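Pectate lyase 47 (Bacillus sp. TS-47, PDB 1VBL) is a thermostable, calcium-binding pectate lyase of polysaccharide lyase family 1, which cleaves pectate by an eliminative reaction. Local coordinates at residues Pro173-Thr178 with Thr219-Pro224; His212-Leu217 with Gln226-Ala231; Asn328-Asp333 with Ser339-Val344; Gly356-Leu361 with Arg365-Leu370. All coordinates share one frame; numbering follows the deposited sequence.

Interaction 1. Residues Pro173-Thr178 with Thr219-Pro224; sequences PEWDPT and TYFGRP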
loop_
_atom_site.group_PDB
_atom_site.type_symbol
_atom_site.label_atom_id
_atom_site.label_comp_id
_atom_site.label_asym_id
_atom_site.label_seq_id
_atom_site.Cartn_x
_atom_site.Cartn_y
_atom_site.Cartn_z
ATOM N N PRO A 173 9.603 1.636 -16.026
ATOM C CA PRO A 173 8.588 2.636 -15.691
ATOM C C PRO A 173 8.099 3.332 -16.950
ATOM O O PRO A 173 8.854 3.518 -17.903
ATOM C CB PRO A 173 9.338 3.611 -14.785
ATOM C CG PRO A 173 10.435 2.788 -14.204
ATOM C CD PRO A 173 10.886 1.964 -15.382
ATOM N N GLU A 174 6.833 3.720 -16.937
ATOM C CA GLU A 174 6.228 4.418 -18.054
ATOM C C GLU A 174 6.450 5.919 -17.890
ATOM O O GLU A 174 6.306 6.457 -16.793
ATOM C CB GLU A 174 4.730 4.121 -18.081
ATOM C CG GLU A 174 3.906 5.058 -18.935
ATOM C CD GLU A 174 2.425 4.948 -18.627
ATOM O OE1 GLU A 174 1.840 3.875 -18.879
ATOM O OE2 GLU A 174 1.846 5.933 -18.122
ATOM N N TRP A 175 6.823 6.593 -18.971
ATOM C CA TRP A 175 7.006 8.038 -18.909
ATOM C C TRP A 175 5.711 8.680 -19.382
ATOM O O TRP A 175 5.191 8.329 -20.439
ATOM C CB TRP A 175 8.155 8.504 -19.809
ATOM C CG TRP A 175 8.152 9.998 -20.026
ATOM C CD1 TRP A 175 7.914 10.660 -21.201
ATOM C CD2 TRP A 175 8.363 11.010 -19.033
ATOM N NE1 TRP A 175 7.963 12.021 -20.999
ATOM C CE2 TRP A 175 8.236 12.264 -19.677
ATOM C CE3 TRP A 175 8.645 10.980 -17.661
ATOM C CZ2 TRP A 175 8.382 13.475 -18.994
ATOM C CZ3 TRP A 175 8.790 12.188 -16.981
ATOM C CH2 TRP A 175 8.657 13.417 -17.651
ATOM N N ASP A 176 5.181 9.604 -18.589
ATOM C CA ASP A 176 3.952 10.300 -18.953
ATOM C C ASP A 176 4.248 11.794 -18.933
ATOM O O ASP A 176 4.304 12.406 -17.870
ATOM C CB ASP A 176 2.836 9.993 -17.956
ATOM C CG ASP A 176 1.515 10.627 -18.352
ATOM O OD1 ASP A 176 1.521 11.520 -19.227
ATOM O OD2 ASP A 176 0.472 10.239 -17.788
ATOM N N PRO A 177 4.445 12.399 -20.113
ATOM C CA PRO A 177 4.740 13.832 -20.189
ATOM C C PRO A 177 3.617 14.757 -19.712
ATOM O O PRO A 177 3.850 15.940 -19.467
ATOM C CB PRO A 177 5.075 14.035 -21.665
ATOM C CG PRO A 177 4.215 13.017 -22.342
ATOM C CD PRO A 177 4.399 11.800 -21.459
ATOM N N THR A 178 2.407 14.224 -19.575
ATOM C CA THR A 178 1.281 15.043 -19.134
ATOM C C THR A 178 0.886 14.825 -17.675
ATOM O O THR A 178 -0.077 15.426 -17.195
ATOM C CB THR A 178 0.040 14.814 -20.019
ATOM O OG1 THR A 178 -0.339 13.434 -19.971
ATOM C CG2 THR A 178 0.337 15.201 -21.455
ATOM N N THR A 219 17.672 10.308 -11.722
ATOM C CA THR A 219 16.747 11.226 -12.361
ATOM C C THR A 219 16.903 11.172 -13.877
ATOM O O THR A 219 18.016 11.053 -14.393
ATOM C CB THR A 219 17.003 12.673 -11.886
ATOM O OG1 THR A 219 16.764 12.761 -10.476
ATOM C CG2 THR A 219 16.091 13.650 -12.613
ATOM N N TYR A 220 15.777 11.238 -14.578
ATOM C CA TYR A 220 15.763 11.231 -16.035
ATOM C C TYR A 220 14.682 12.197 -16.490
ATOM O O TYR A 220 13.615 12.278 -15.876
ATOM C CB TYR A 220 15.472 9.830 -16.583
ATOM C CG TYR A 220 16.563 8.829 -16.284
ATOM C CD1 TYR A 220 16.437 7.925 -15.230
ATOM C CD2 TYR A 220 17.741 8.812 -17.034
ATOM C CE1 TYR A 220 17.459 7.026 -14.930
ATOM C CE2 TYR A 220 18.768 7.921 -16.742
ATOM C CZ TYR A 220 18.620 7.030 -15.689
ATOM O OH TYR A 220 19.630 6.142 -15.400
ATOM N N PHE A 221 14.960 12.933 -17.562
ATOM C CA PHE A 221 14.008 13.910 -18.077
ATOM C C PHE A 221 13.773 14.976 -17.015
ATOM O O PHE A 221 12.745 15.650 -17.013
ATOM C CB PHE A 221 12.678 13.237 -18.426
ATOM C CG PHE A 221 12.758 12.272 -19.577
ATOM C CD1 PHE A 221 11.660 11.487 -19.910
ATOM C CD2 PHE A 221 13.920 12.157 -20.338
ATOM C CE1 PHE A 221 11.712 10.601 -20.982
ATOM C CE2 PHE A 221 13.985 11.273 -21.413
ATOM C CZ PHE A 221 12.877 10.494 -21.737
ATOM N N GLY A 222 14.732 15.118 -16.106
ATOM C CA GLY A 222 14.608 16.106 -15.050
ATOM C C GLY A 222 13.559 15.751 -14.012
ATOM O O GLY A 222 13.116 16.617 -13.257
ATOM N N ARG A 223 13.156 14.482 -13.978
ATOM C CA ARG A 223 12.159 14.012 -13.021
ATOM C C ARG A 223 12.691 12.791 -12.272
ATOM O O ARG A 223 13.457 12.000 -12.822
ATOM C CB ARG A 223 10.857 13.628 -13.737
ATOM C CG ARG A 223 10.278 14.700 -14.650
ATOM C CD ARG A 223 10.072 16.005 -13.909
ATOM N NE ARG A 223 9.216 15.842 -12.741
ATOM C CZ ARG A 223 9.428 16.451 -11.579
ATOM N NH1 ARG A 223 10.471 17.260 -11.437
ATOM N NH2 ARG A 223 8.603 16.252 -10.560
ATOM N N PRO A 224 12.300 12.626 -11.000
ATOM C CA PRO A 224 12.784 11.461 -10.256
ATOM C C PRO A 224 12.344 10.172 -10.947
ATOM O O PRO A 224 11.197 10.047 -11.375
ATOM C CB PRO A 224 12.154 11.644 -8.872
ATOM C CG PRO A 224 10.913 12.442 -9.159
ATOM C CD PRO A 224 11.390 13.443 -10.179
#

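Interaction 2. Residues His212-Leu217 with Gln226-Ala231; sequences HPDRSL and QQHDGA. With CA (calcium ion), chain B.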
loop_
_atom_site.group_PDB
_atom_site.type_symbol
_atom_site.label_atom_id
_atom_site.label_comp_id
_atom_site.label_asym_id
_atom_site.label_seq_id
_atom_site.Cartn_x
_atom_site.Cartn_y
_atom_site.Cartn_z
ATOM N N HIS A 212 16.728 0.098 -1.644
ATOM C CA HIS A 212 16.567 0.842 -2.888
ATOM C C HIS A 212 15.680 2.073 -2.760
ATOM O O HIS A 212 14.638 2.166 -3.408
ATOM C CB HIS A 212 16.018 -0.077 -3.979
ATOM C CG HIS A 212 16.864 -1.287 -4.211
ATOM N ND1 HIS A 212 18.162 -1.205 -4.669
ATOM C CD2 HIS A 212 16.624 -2.599 -3.986
ATOM C CE1 HIS A 212 18.686 -2.416 -4.713
ATOM N NE2 HIS A 212 17.774 -3.280 -4.303
ATOM N N PRO A 213 16.086 3.040 -1.921
ATOM C CA PRO A 213 15.295 4.260 -1.740
ATOM C C PRO A 213 15.248 5.042 -3.050
ATOM O O PRO A 213 16.190 4.978 -3.844
ATOM C CB PRO A 213 16.052 4.995 -0.639
ATOM C CG PRO A 213 17.469 4.594 -0.890
ATOM C CD PRO A 213 17.343 3.110 -1.154
ATOM N N ASP A 214 14.160 5.776 -3.276
ATOM C CA ASP A 214 14.006 6.543 -4.510
ATOM C C ASP A 214 15.211 7.431 -4.791
ATOM O O ASP A 214 15.565 7.670 -5.942
ATOM C CB ASP A 214 12.743 7.406 -4.453
ATOM C CG ASP A 214 11.470 6.582 -4.489
ATOM O OD1 ASP A 214 11.491 5.487 -5.087
ATOM O OD2 ASP A 214 10.446 7.036 -3.935
ATOM N N ARG A 215 15.838 7.907 -3.726
ATOM C CA ARG A 215 16.999 8.784 -3.815
ATOM C C ARG A 215 18.158 8.147 -4.572
ATOM O O ARG A 215 18.984 8.843 -5.163
ATOM C CB ARG A 215 17.450 9.167 -2.403
ATOM C CG ARG A 215 16.321 9.723 -1.541
ATOM C CD ARG A 215 15.198 8.690 -1.327
ATOM N NE ARG A 215 13.890 9.324 -1.178
ATOM C CZ ARG A 215 13.358 10.161 -2.066
ATOM N NH1 ARG A 215 14.020 10.475 -3.173
ATOM N NH2 ARG A 215 12.164 10.688 -1.849
ATOM N N SER A 216 18.210 6.821 -4.556
ATOM C CA SER A 216 19.274 6.089 -5.227
ATOM C C SER A 216 18.900 5.669 -6.645
ATOM O O SER A 216 19.728 5.107 -7.362
ATOM C CB SER A 216 19.627 4.839 -4.423
ATOM O OG SER A 216 18.554 3.909 -4.448
ATOM N N LEU A 217 17.661 5.942 -7.044
ATOM C CA LEU A 217 17.181 5.558 -8.368
ATOM C C LEU A 217 17.579 6.518 -9.486
ATOM O O LEU A 217 17.492 6.176 -10.665
ATOM C CB LEU A 217 15.656 5.393 -8.344
ATOM C CG LEU A 217 15.121 4.428 -7.280
ATOM C CD1 LEU A 217 13.607 4.285 -7.425
ATOM C CD2 LEU A 217 15.807 3.074 -7.421
ATOM N N GLN A 226 10.903 7.277 -10.697
ATOM C CA GLN A 226 10.017 6.544 -9.800
ATOM C C GLN A 226 9.751 5.103 -10.228
ATOM O O GLN A 226 8.831 4.821 -10.998
ATOM C CB GLN A 226 8.706 7.327 -9.648
ATOM C CG GLN A 226 8.940 8.721 -9.073
ATOM C CD GLN A 226 7.692 9.582 -8.995
ATOM O OE1 GLN A 226 7.734 10.691 -8.462
ATOM N NE2 GLN A 226 6.579 9.085 -9.528
ATOM N N GLN A 227 10.570 4.196 -9.710
ATOM C CA GLN A 227 10.451 2.779 -10.019
ATOM C C GLN A 227 9.561 2.039 -9.026
ATOM O O GLN A 227 9.310 0.840 -9.174
ATOM C CB GLN A 227 11.839 2.142 -10.057
ATOM C CG GLN A 227 12.681 2.605 -11.238
ATOM C CD GLN A 227 14.013 1.888 -11.307
ATOM O OE1 GLN A 227 14.979 2.278 -10.650
ATOM N NE2 GLN A 227 14.064 0.822 -12.092
ATOM N N HIS A 228 9.095 2.753 -8.004
ATOM C CA HIS A 228 8.208 2.162 -7.007
ATOM C C HIS A 228 6.801 2.672 -7.254
ATOM O O HIS A 228 6.605 3.676 -7.937
ATOM C CB HIS A 228 8.581 2.593 -5.582
ATOM C CG HIS A 228 9.923 2.122 -5.126
ATOM N ND1 HIS A 228 10.981 2.981 -4.923
ATOM C CD2 HIS A 228 10.369 0.888 -4.796
ATOM C CE1 HIS A 228 12.023 2.294 -4.486
ATOM N NE2 HIS A 228 11.678 1.024 -4.401
ATOM N N ASP A 229 5.818 1.974 -6.707
ATOM C CA ASP A 229 4.458 2.452 -6.808
ATOM C C ASP A 229 3.888 2.378 -5.398
ATOM O O ASP A 229 4.479 2.932 -4.474
ATOM C CB ASP A 229 3.622 1.644 -7.796
ATOM C CG ASP A 229 2.370 2.397 -8.227
ATOM O OD1 ASP A 229 2.451 3.627 -8.434
ATOM O OD2 ASP A 229 1.310 1.773 -8.367
ATOM N N GLY A 230 2.771 1.688 -5.209
ATOM C CA GLY A 230 2.198 1.631 -3.875
ATOM C C GLY A 230 2.773 0.579 -2.942
ATOM O O GLY A 230 3.383 -0.401 -3.374
ATOM N N ALA A 231 2.598 0.795 -1.644
ATOM C CA ALA A 231 3.053 -0.177 -0.662
ATOM C C ALA A 231 1.886 -1.147 -0.537
ATOM O O ALA A 231 2.041 -2.363 -0.641
ATOM C CB ALA A 231 3.318 0.502 0.684
HETATM CA CA CA B . -0.749 0.490 -7.472
HETATM O O HOH W 1 9.500 5.485 -6.920
HETATM O O HOH W 2 17.618 3.565 -11.465
HETATM O O HOH W 3 0.237 -0.469 -9.429
HETATM O O HOH W 4 -3.196 -0.433 -7.597
HETATM O O HOH W 5 -1.602 2.472 -8.762
#

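Interaction 3. Residues Asn328-Asp333 with Ser339-Val344; sequences NYFSFD and SLIIKV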
loop_
_atom_site.group_PDB
_atom_site.type_symbol
_atom_site.label_atom_id
_atom_site.label_comp_id
_atom_site.label_asym_id
_atom_site.label_seq_id
_atom_site.Cartn_x
_atom_site.Cartn_y
_atom_site.Cartn_z
ATOM N N ASN A 328 -5.519 9.830 16.254
ATOM C CA ASN A 328 -4.287 9.568 15.527
ATOM C C ASN A 328 -3.279 10.576 16.054
ATOM O O ASN A 328 -3.643 11.694 16.417
ATOM C CB ASN A 328 -4.494 9.742 14.023
ATOM C CG ASN A 328 -5.516 8.776 13.472
ATOM O OD1 ASN A 328 -6.685 9.126 13.290
ATOM N ND2 ASN A 328 -5.089 7.547 13.226
ATOM N N TYR A 329 -2.017 10.173 16.092
ATOM C CA TYR A 329 -0.948 11.014 16.621
ATOM C C TYR A 329 0.092 11.345 15.555
ATOM O O TYR A 329 0.660 10.443 14.939
ATOM C CB TYR A 329 -0.282 10.271 17.781
ATOM C CG TYR A 329 0.587 11.111 18.689
ATOM C CD1 TYR A 329 0.262 11.263 20.033
ATOM C CD2 TYR A 329 1.754 11.718 18.219
ATOM C CE1 TYR A 329 1.075 11.992 20.895
ATOM C CE2 TYR A 329 2.581 12.455 19.077
ATOM C CZ TYR A 329 2.230 12.583 20.416
ATOM O OH TYR A 329 3.028 13.299 21.279
ATOM N N PHE A 330 0.348 12.637 15.353
ATOM C CA PHE A 330 1.334 13.081 14.367
ATOM C C PHE A 330 2.536 13.734 15.041
ATOM O O PHE A 330 2.380 14.555 15.944
ATOM C CB PHE A 330 0.740 14.113 13.396
ATOM C CG PHE A 330 -0.310 13.563 12.477
ATOM C CD1 PHE A 330 -1.616 13.378 12.921
ATOM C CD2 PHE A 330 0.004 13.259 11.154
ATOM C CE1 PHE A 330 -2.596 12.902 12.060
ATOM C CE2 PHE A 330 -0.966 12.779 10.281
ATOM C CZ PHE A 330 -2.272 12.601 10.734
ATOM N N SER A 331 3.727 13.377 14.579
ATOM C CA SER A 331 4.961 13.941 15.113
ATOM C C SER A 331 5.826 14.430 13.956
ATOM O O SER A 331 6.079 13.687 13.011
ATOM C CB SER A 331 5.724 12.882 15.910
ATOM O OG SER A 331 6.928 13.410 16.434
ATOM N N PHE A 332 6.262 15.684 14.030
ATOM C CA PHE A 332 7.115 16.286 13.004
ATOM C C PHE A 332 8.297 16.927 13.730
ATOM O O PHE A 332 8.127 17.458 14.825
ATOM C CB PHE A 332 6.353 17.380 12.247
ATOM C CG PHE A 332 5.231 16.867 11.381
ATOM C CD1 PHE A 332 5.455 16.557 10.042
ATOM C CD2 PHE A 332 3.946 16.721 11.898
ATOM C CE1 PHE A 332 4.410 16.112 9.226
ATOM C CE2 PHE A 332 2.895 16.278 11.093
ATOM C CZ PHE A 332 3.127 15.974 9.754
ATOM N N ASP A 333 9.489 16.885 13.141
ATOM C CA ASP A 333 10.627 17.499 13.811
ATOM C C ASP A 333 10.916 18.902 13.291
ATOM O O ASP A 333 12.003 19.450 13.497
ATOM C CB ASP A 333 11.875 16.606 13.736
ATOM C CG ASP A 333 12.393 16.416 12.328
ATOM O OD1 ASP A 333 13.370 15.650 12.182
ATOM O OD2 ASP A 333 11.848 17.013 11.377
ATOM N N SER A 339 -2.058 22.624 8.245
ATOM C CA SER A 339 -3.092 22.649 7.216
ATOM C C SER A 339 -2.661 21.787 6.029
ATOM O O SER A 339 -3.449 21.525 5.118
ATOM C CB SER A 339 -3.349 24.084 6.744
ATOM O OG SER A 339 -2.280 24.572 5.950
ATOM N N LEU A 340 -1.408 21.343 6.051
ATOM C CA LEU A 340 -0.852 20.517 4.982
ATOM C C LEU A 340 -1.074 19.027 5.201
ATOM O O LEU A 340 -0.888 18.231 4.287
ATOM C CB LEU A 340 0.656 20.761 4.852
ATOM C CG LEU A 340 1.168 22.084 4.277
ATOM C CD1 LEU A 340 0.489 23.254 4.959
ATOM C CD2 LEU A 340 2.676 22.155 4.465
ATOM N N ILE A 341 -1.478 18.649 6.408
ATOM C CA ILE A 341 -1.671 17.241 6.721
ATOM C C ILE A 341 -2.828 16.616 5.945
ATOM O O ILE A 341 -2.780 15.439 5.591
ATOM C CB ILE A 341 -1.847 17.058 8.238
ATOM C CG1 ILE A 341 -0.607 17.617 8.951
ATOM C CG2 ILE A 341 -2.037 15.584 8.576
ATOM C CD1 ILE A 341 -0.692 17.628 10.470
ATOM N N ILE A 342 -3.865 17.403 5.682
ATOM C CA ILE A 342 -5.005 16.920 4.914
ATOM C C ILE A 342 -4.962 17.596 3.551
ATOM O O ILE A 342 -4.631 18.772 3.447
ATOM C CB ILE A 342 -6.354 17.271 5.583
ATOM C CG1 ILE A 342 -6.500 16.516 6.906
ATOM C CG2 ILE A 342 -7.510 16.918 4.640
ATOM C CD1 ILE A 342 -7.791 16.815 7.637
ATOM N N LYS A 343 -5.271 16.843 2.507
ATOM C CA LYS A 343 -5.282 17.394 1.160
ATOM C C LYS A 343 -6.581 16.913 0.536
ATOM O O LYS A 343 -6.960 15.756 0.704
ATOM C CB LYS A 343 -4.069 16.892 0.372
ATOM C CG LYS A 343 -3.741 17.716 -0.861
ATOM C CD LYS A 343 -2.312 17.455 -1.321
ATOM C CE LYS A 343 -1.922 18.349 -2.491
ATOM N NZ LYS A 343 -0.508 18.128 -2.904
ATOM N N VAL A 344 -7.278 17.800 -0.164
ATOM C CA VAL A 344 -8.549 17.428 -0.772
ATOM C C VAL A 344 -8.506 17.411 -2.295
ATOM O O VAL A 344 -7.995 18.337 -2.923
ATOM C CB VAL A 344 -9.677 18.385 -0.317
ATOM C CG1 VAL A 344 -11.009 17.946 -0.915
ATOM C CG2 VAL A 344 -9.756 18.407 1.204
#

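Interaction 4. Residues Gly356-Leu361 with Arg365-Leu370; sequences GTIVDL and RRYIDL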
loop_
_atom_site.group_PDB
_atom_site.type_symbol
_atom_site.label_atom_id
_atom_site.label_comp_id
_atom_site.label_asym_id
_atom_site.label_seq_id
_atom_site.Cartn_x
_atom_site.Cartn_y
_atom_site.Cartn_z
ATOM N N GLY A 356 -9.847 13.847 18.301
ATOM C CA GLY A 356 -8.740 13.344 19.095
ATOM C C GLY A 356 -7.363 13.385 18.464
ATOM O O GLY A 356 -6.455 12.697 18.930
ATOM N N THR A 357 -7.190 14.188 17.418
ATOM C CA THR A 357 -5.893 14.281 16.758
ATOM C C THR A 357 -4.892 15.086 17.579
ATOM O O THR A 357 -5.215 16.157 18.102
ATOM C CB THR A 357 -5.990 14.970 15.368
ATOM O OG1 THR A 357 -6.883 14.239 14.518
ATOM C CG2 THR A 357 -4.619 15.026 14.710
ATOM N N ILE A 358 -3.680 14.561 17.699
ATOM C CA ILE A 358 -2.630 15.273 18.403
ATOM C C ILE A 358 -1.511 15.544 17.415
ATOM O O ILE A 358 -1.182 14.692 16.591
ATOM C CB ILE A 358 -2.024 14.457 19.566
ATOM C CG1 ILE A 358 -3.033 14.327 20.706
ATOM C CG2 ILE A 358 -0.740 15.141 20.065
ATOM C CD1 ILE A 358 -2.490 13.545 21.908
ATOM N N VAL A 359 -0.944 16.742 17.481
ATOM C CA VAL A 359 0.181 17.081 16.627
ATOM C C VAL A 359 1.305 17.428 17.594
ATOM O O VAL A 359 1.108 18.185 18.548
ATOM C CB VAL A 359 -0.119 18.278 15.685
ATOM C CG1 VAL A 359 -0.355 19.554 16.485
ATOM C CG2 VAL A 359 1.037 18.460 14.717
ATOM N N ASP A 360 2.470 16.834 17.364
ATOM C CA ASP A 360 3.636 17.046 18.212
ATOM C C ASP A 360 4.695 17.741 17.369
ATOM O O ASP A 360 5.370 17.099 16.561
ATOM C CB ASP A 360 4.158 15.691 18.699
ATOM C CG ASP A 360 5.180 15.815 19.810
ATOM O OD1 ASP A 360 5.984 16.770 19.797
ATOM O OD2 ASP A 360 5.188 14.932 20.695
ATOM N N LEU A 361 4.832 19.050 17.556
ATOM C CA LEU A 361 5.796 19.847 16.804
ATOM C C LEU A 361 6.854 20.474 17.712
ATOM O O LEU A 361 6.709 20.490 18.935
ATOM C CB LEU A 361 5.070 20.963 16.051
ATOM C CG LEU A 361 3.862 20.567 15.200
ATOM C CD1 LEU A 361 3.281 21.814 14.543
ATOM C CD2 LEU A 361 4.274 19.553 14.149
ATOM N N ARG A 365 3.166 20.480 21.643
ATOM C CA ARG A 365 2.385 19.268 21.462
ATOM C C ARG A 365 0.970 19.547 21.963
ATOM O O ARG A 365 0.793 20.028 23.080
ATOM C CB ARG A 365 3.024 18.144 22.274
ATOM C CG ARG A 365 2.185 16.905 22.452
ATOM C CD ARG A 365 2.815 16.015 23.507
ATOM N NE ARG A 365 1.960 14.889 23.857
ATOM C CZ ARG A 365 2.078 14.184 24.977
ATOM N NH1 ARG A 365 3.020 14.491 25.862
ATOM N NH2 ARG A 365 1.251 13.177 25.214
ATOM N N ARG A 366 -0.037 19.256 21.145
ATOM C CA ARG A 366 -1.409 19.501 21.569
ATOM C C ARG A 366 -2.449 18.882 20.659
ATOM O O ARG A 366 -2.143 18.456 19.550
ATOM C CB ARG A 366 -1.682 21.006 21.644
ATOM C CG ARG A 366 -1.860 21.687 20.289
ATOM C CD ARG A 366 -0.562 21.769 19.509
ATOM N NE ARG A 366 -0.694 22.625 18.333
ATOM C CZ ARG A 366 0.324 23.034 17.583
ATOM N NH1 ARG A 366 1.563 22.665 17.883
ATOM N NH2 ARG A 366 0.105 23.818 16.534
ATOM N N TYR A 367 -3.682 18.829 21.150
ATOM C CA TYR A 367 -4.786 18.318 20.357
ATOM C C TYR A 367 -5.059 19.390 19.321
ATOM O O TYR A 367 -4.913 20.586 19.598
ATOM C CB TYR A 367 -6.034 18.109 21.213
ATOM C CG TYR A 367 -6.018 16.823 22.000
ATOM C CD1 TYR A 367 -5.630 16.803 23.338
ATOM C CD2 TYR A 367 -6.363 15.618 21.393
ATOM C CE1 TYR A 367 -5.586 15.601 24.056
ATOM C CE2 TYR A 367 -6.323 14.418 22.095
ATOM C CZ TYR A 367 -5.935 14.415 23.424
ATOM O OH TYR A 367 -5.896 13.223 24.110
ATOM N N ILE A 368 -5.461 18.975 18.129
ATOM C CA ILE A 368 -5.730 19.932 17.073
ATOM C C ILE A 368 -6.856 19.453 16.172
ATOM O O ILE A 368 -7.071 18.248 16.008
ATOM C CB ILE A 368 -4.459 20.166 16.223
ATOM C CG1 ILE A 368 -4.722 21.223 15.147
ATOM C CG2 ILE A 368 -4.010 18.853 15.584
ATOM C CD1 ILE A 368 -3.474 21.608 14.368
ATOM N N ASP A 369 -7.591 20.407 15.615
ATOM C CA ASP A 369 -8.682 20.104 14.698
ATOM C C ASP A 369 -8.063 20.249 13.308
ATOM O O ASP A 369 -7.964 21.359 12.780
ATOM C CB ASP A 369 -9.816 21.119 14.870
ATOM C CG ASP A 369 -11.036 20.781 14.034
ATOM O OD1 ASP A 369 -10.880 20.113 12.993
ATOM O OD2 ASP A 369 -12.153 21.196 14.412
ATOM N N LEU A 370 -7.629 19.137 12.725
ATOM C CA LEU A 370 -7.001 19.182 11.411
ATOM C C LEU A 370 -7.936 19.648 10.304
ATOM O O LEU A 370 -7.492 20.278 9.345
ATOM C CB LEU A 370 -6.398 17.818 11.055
ATOM C CG LEU A 370 -5.158 17.416 11.866
ATOM C CD1 LEU A 370 -4.584 16.122 11.316
ATOM C CD2 LEU A 370 -4.106 18.524 11.801
HETATM O O HOH W 6 -9.013 16.325 16.187
#

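Interaction 1. Residues Pro173-Thr178 with Thr219-Pro224
With CG of Trp175 anti to the backbone N (chi1 166°) and CG of Phe221 anti to the carbonyl carbon (chi1 -67°), the indole on strand 174-176 and the phenyl ring on the turn after strand 219-220 are swung towards each other. Phe221 comes edge first over the centre of the indole: its CD1 lies 3.4 Å from Trp175 CD2, and the planes meet at 78°, a T-shaped pair on the five-membered ring. Phe221 CB adds a CH-pi contact, 4.3 Å from the centroid of the six-membered ring of Trp175. The other face of the indole is occupied near its rim by Pro177 N. At the indole's outer edge Arg223 CG approaches Trp175 CH2 to 3.6 Å, the bent aliphatic part of the arginine crossing the indole at about a right angle. The guanidinium is engaged separately, in a salt bridge with Glu184 and a hydrogen bond to Gly183 O. Helix 90-97 adds Tyr93 against Trp175 and Leu94 against Phe221. Both Phe221 and Gly222 have positive phi, and Arg223 N bonds Tyr220 O at 2.9 Å. This is a beta-hairpin with a two-residue loop, a type I' turn, laid against the antiparallel strand pair 174-176 and 184-186.

Interaction 2. Residues His212-Leu217 with Gln226-Ala231
Asp214 and His228 form the tight part of this contact: His228 ND1 donates to Asp214 OD1 at 2.6 Å with an N-H...O angle of 158°. The acceptor lies in the imidazole plane, while ND1 meets the carboxylate on its syn side, 27° out of plane. OD1 is gripped a second time by a water that donates to it at 2.7 Å and accepts from His228 N at 3.0 Å, so ring and backbone of one histidine are tied to one oxygen. A leucine in place of His228 would probably leave OD1 without its ring N-H and set the Asp214 carboxylate free to turn. Leu217 belongs to the packed part too, its CD2 lying 3.4 Å from Gln227 OE1. Both segments belong to loops on the parallel beta-helix of the pectate lyases, and one carries Asp229, whose OD2 binds the calcium ion at 2.6 Å together with Asp190, Asp233 and three waters. On the looser side a second water bridges the segments, donating to Leu217 O at 2.7 Å and to Gln227 OE1 at 3.0 Å; Gln227 NE2 is taken by Asp170 O. Exposed His212 turns its imidazole outward, and exposed Arg215 makes a cation-pi contact with Tyr309.

Interaction 3. Residues Asn328-Asp333 with Ser339-Val344
Phe330, which meets Ile341 through its ring, is fixed in its strand by a short backbone bond, in which Phe330 O probably accepts from Asp360 N. That bond belongs to the parallel beta-helix of the pectate lyase fold, in which strand 322-332 lies between strands 293-303 and 351-361, while the strand starting at Ile342 belongs to another parallel sheet. The contact between the segments is apolar and wholly buried. Phe330 and Phe332, two residues apart on one face of the strand, point into the interior, and Ile341 reaches them from the bend just before strand 342-345. Its two branches divide the work. CG2 lies against the far end of the Phe330 ring, 3.5 Å from CE2 and 3.7 Å from CZ of that residue, the two side chains sliding past each other in opposite directions. The other branch, with CG1 anti to the carbonyl carbon (chi1 -58°) and CD1 extended beyond it (chi2 174°), is thereby carried to Phe332. Each phenylalanine also stacks on an aromatic ring of neighbouring strand 293-303, Phe330 on Tyr301 and Phe332 on Phe303. Trp315 meets Phe330 edge-to-face, and Phe311 and Trp334 meet Phe332 in the same way. The isoleucine thus joins one wall of the beta-helix to another, with Leu370 of helix 370-377 against it. At its tip, Ile341 CD1 stops 3.9 Å from Phe332 CE2.

Interaction 4. Residues Gly356-Leu361 with Arg365-Leu370
Val359 and Arg366 form the central hydrogen-bonded pair: Val359 N donates to Arg366 O at 2.9 Å, and Arg366 N returns a bond to Val359 O at 3.0 Å. Ile368 N extends the ladder to Thr357 O at 2.8 Å. On one face of the ladder Ile358 CG1 sits over the Tyr367 ring, 3.8 Å from its centroid, a CH-pi contact reached with CG1 anti to the carbonyl carbon (chi1 -70°). Cutting Ile358 back to an alanine would probably strip that side of the Tyr367 ring of its cover and let the ring turn more freely. On the other face Val359 CG1 lies over the guanidinium of Arg366, 3.6 Å from its NE. These pairs make an antiparallel beta-hairpin of strands 351-361 and 364-367; on its other side strand 351-361 pairs in parallel with strand 322-332 of the beta-helix. Asp360 and Arg365 oppose charges without a salt bridge: OD2 is 4.5 Å from Arg365 NE and well out of the guanidinium plane. Tyr329 OH binds that carboxylate oxygen instead. Farther out, Arg366 NH1 bonds Asn363 OD1 near the turn. Glu354 OE2 takes both Thr357 OG1 and Leu370 N, and Asp369 N-caps helix 370-377 through Ala372 N.

How the interactions relate
From the N terminus, residues 173-178 come first, followed by 212-217, 219-224 and 226-231. Interactions 1 and 2 therefore cross: each closes a loop that holds one segment of the other. They also touch, Pro173 CG lying 3.7 Å from Gln227 CG, so the hairpin and strand pair of interaction 1 adjoin the loop leading to the calcium site. Interactions 3 and 4 follow in series. Interaction 3 closes a short connection between two walls of the beta-helix; interaction 4 closes the tight hairpin of strands 351-361 and 364-367. These two are neighbours through adjacent strands 322-332 and 351-361, their centres about 9 Å apart, whereas interactions 2 and 3 are separated by about 23 Å between centres.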